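Local structure of putative glycoside hydrolase (Parabacteroides distasonis ATCC 8503, 3GYC) at residues P60-E65 against D121-K126. The protein is a putative glycoside hydrolase of the cellulase-like family, probably hydrolysing glycosidic bonds, though its substrate is not established. Residues are numbered along the deposited sequence; the frame is centred on the assembly and turned at random.
Sequences PHLIAE and DEVCLK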
loop_
_atom_site.group_PDB
_atom_site.type_symbol
_atom_site.label_atom_id
_atom_site.label_comp_id
_atom_site.label_asym_id
_atom_site.label_seq_id
_atom_site.Cartn_x
_atom_site.Cartn_y
_atom_site.Cartn_z
ATOM N N PRO A 60 -7.246 6.238 -11.298
ATOM C CA PRO A 60 -7.278 5.977 -12.767
ATOM C C PRO A 60 -8.673 6.057 -13.355
ATOM O O PRO A 60 -8.870 6.534 -14.470
ATOM C CB PRO A 60 -6.776 4.538 -12.879
ATOM C CG PRO A 60 -7.104 3.906 -11.557
ATOM C CD PRO A 60 -7.179 5.009 -10.505
ATOM N N HIS A 61 -9.639 5.557 -12.607
ATOM C CA HIS A 61 -11.043 5.618 -12.992
ATOM C C HIS A 61 -11.554 7.047 -13.234
ATOM O O HIS A 61 -12.320 7.292 -14.187
ATOM C CB HIS A 61 -11.910 4.845 -11.974
ATOM C CG HIS A 61 -11.890 5.392 -10.585
ATOM N ND1 HIS A 61 -10.730 5.509 -9.836
ATOM C CD2 HIS A 61 -12.903 5.766 -9.769
ATOM C CE1 HIS A 61 -11.042 5.984 -8.646
ATOM N NE2 HIS A 61 -12.348 6.140 -8.573
ATOM N N LEU A 62 -11.132 7.986 -12.409
ATOM C CA LEU A 62 -11.507 9.377 -12.544
ATOM C C LEU A 62 -10.746 10.019 -13.701
ATOM O O LEU A 62 -11.336 10.743 -14.522
ATOM C CB LEU A 62 -11.284 10.135 -11.234
ATOM C CG LEU A 62 -12.055 9.619 -10.005
ATOM C CD1 LEU A 62 -11.887 10.574 -8.827
ATOM C CD2 LEU A 62 -13.554 9.365 -10.335
ATOM N N ILE A 63 -9.437 9.744 -13.802
ATOM C CA ILE A 63 -8.652 10.319 -14.884
ATOM C C ILE A 63 -9.163 9.827 -16.246
ATOM O O ILE A 63 -9.200 10.615 -17.187
ATOM C CB ILE A 63 -7.139 10.023 -14.755
ATOM C CG1 ILE A 63 -6.551 10.838 -13.597
ATOM C CG2 ILE A 63 -6.434 10.321 -16.100
ATOM C CD1 ILE A 63 -5.074 10.627 -13.324
ATOM N N ALA A 64 -9.612 8.569 -16.332
ATOM C CA ALA A 64 -10.075 8.006 -17.589
ATOM C C ALA A 64 -11.436 8.554 -17.984
ATOM O O ALA A 64 -11.765 8.599 -19.179
ATOM C CB ALA A 64 -10.079 6.463 -17.550
ATOM N N GLU A 65 -12.231 8.979 -17.011
ATOM C CA GLU A 65 -13.547 9.549 -17.306
ATOM C C GLU A 65 -13.421 11.012 -17.672
ATOM O O GLU A 65 -13.883 11.416 -18.713
ATOM C CB GLU A 65 -14.494 9.428 -16.116
ATOM C CG GLU A 65 -14.981 8.031 -15.849
ATOM C CD GLU A 65 -16.317 7.701 -16.493
ATOM O OE1 GLU A 65 -17.028 8.617 -16.971
ATOM O OE2 GLU A 65 -16.681 6.501 -16.486
ATOM N N ASP A 121 -21.178 9.692 -8.578
ATOM C CA ASP A 121 -21.701 8.922 -9.706
ATOM C C ASP A 121 -21.102 7.517 -9.803
ATOM O O ASP A 121 -21.371 6.790 -10.754
ATOM C CB ASP A 121 -21.449 9.690 -10.980
ATOM C CG ASP A 121 -22.109 11.039 -10.961
ATOM O OD1 ASP A 121 -23.298 11.122 -10.608
ATOM O OD2 ASP A 121 -21.444 12.024 -11.321
ATOM N N GLU A 122 -20.288 7.151 -8.831
ATOM C CA GLU A 122 -19.698 5.834 -8.724
ATOM C C GLU A 122 -19.178 5.326 -10.068
ATOM O O GLU A 122 -19.533 4.229 -10.502
ATOM C CB GLU A 122 -20.732 4.864 -8.126
ATOM C CG GLU A 122 -21.179 5.299 -6.739
ATOM C CD GLU A 122 -21.954 4.242 -5.978
ATOM O OE1 GLU A 122 -22.542 3.325 -6.602
ATOM O OE2 GLU A 122 -21.997 4.357 -4.721
ATOM N N VAL A 123 -18.290 6.100 -10.688
ATOM C CA VAL A 123 -17.809 5.735 -12.027
ATOM C C VAL A 123 -16.984 4.424 -12.093
ATOM O O VAL A 123 -16.964 3.746 -13.136
ATOM C CB VAL A 123 -17.099 6.913 -12.767
ATOM C CG1 VAL A 123 -18.053 8.102 -12.902
ATOM C CG2 VAL A 123 -15.787 7.286 -12.132
ATOM N N CYS A 124 -16.414 4.005 -10.973
ATOM C CA CYS A 124 -15.618 2.781 -10.987
ATOM C C CYS A 124 -16.419 1.519 -11.254
ATOM O O CYS A 124 -15.844 0.538 -11.679
ATOM C CB CYS A 124 -14.840 2.590 -9.686
ATOM S SG CYS A 124 -15.925 2.349 -8.279
ATOM N N LEU A 125 -17.731 1.543 -11.010
ATOM C CA LEU A 125 -18.575 0.366 -11.217
ATOM C C LEU A 125 -18.646 -0.045 -12.706
ATOM O O LEU A 125 -19.002 -1.171 -13.023
ATOM C CB LEU A 125 -19.985 0.593 -10.639
ATOM C CG LEU A 125 -20.044 0.894 -9.133
ATOM C CD1 LEU A 125 -21.451 1.238 -8.697
ATOM C CD2 LEU A 125 -19.455 -0.253 -8.290
ATOM N N LYS A 126 -18.271 0.862 -13.608
ATOM C CA LYS A 126 -18.268 0.589 -15.045
ATOM C C LYS A 126 -17.129 -0.345 -15.472
ATOM O O LYS A 126 -17.189 -0.968 -16.521
ATOM C CB LYS A 126 -18.073 1.881 -15.814
ATOM C CG LYS A 126 -19.077 2.934 -15.532
ATOM C CD LYS A 126 -18.886 4.044 -16.502
ATOM C CE LYS A 126 -19.662 5.254 -16.108
ATOM N NZ LYS A 126 -19.552 6.224 -17.210
#
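Two loop regions of a TIM barrel meet here, one following strand 53-57 and carrying the short helix 60-65, the other following strand 109-113 and making a 3-10 turn at 123-126. Val123, a compact branched side chain, fills the middle. Its CG2 meets Leu62 CD2 at 3.5 Å, the two side chains crossing at about a right angle, and the same methyl lies 4.0 Å from His61 CD2. The small Cys124 lies where the backbones come closest, 5.7 Å between its CA and that of His61, and its CB sits 3.7 Å from His61 CD2. The imidazole suits this buried place because its NE2 is hydrogen-bonded to the carbonyl oxygen of Arg117; Leu62 CG lies over one face, offset toward the ring's periphery. At the solvent-exposed end Glu65, bent at chi2 (-94°), meets Val123 tip to tip and offers the syn lone pair of OE2 to Lys126 NZ at 3.0 Å, a salt bridge joined by a weak bond to OE1. Lys126 is extended beyond CG, so its methylenes CD and CE also run past OE2. An alanine at Val123 would remove CG1 and CG2 and probably loosen the packing against Leu62, His61 and Glu65. Strand 71-73 packs alongside, Trp71 touching Leu62, Glu65 and Val123, while Pro60 and Ile63 pack against helix 130-146, which follows the 121-126 loop.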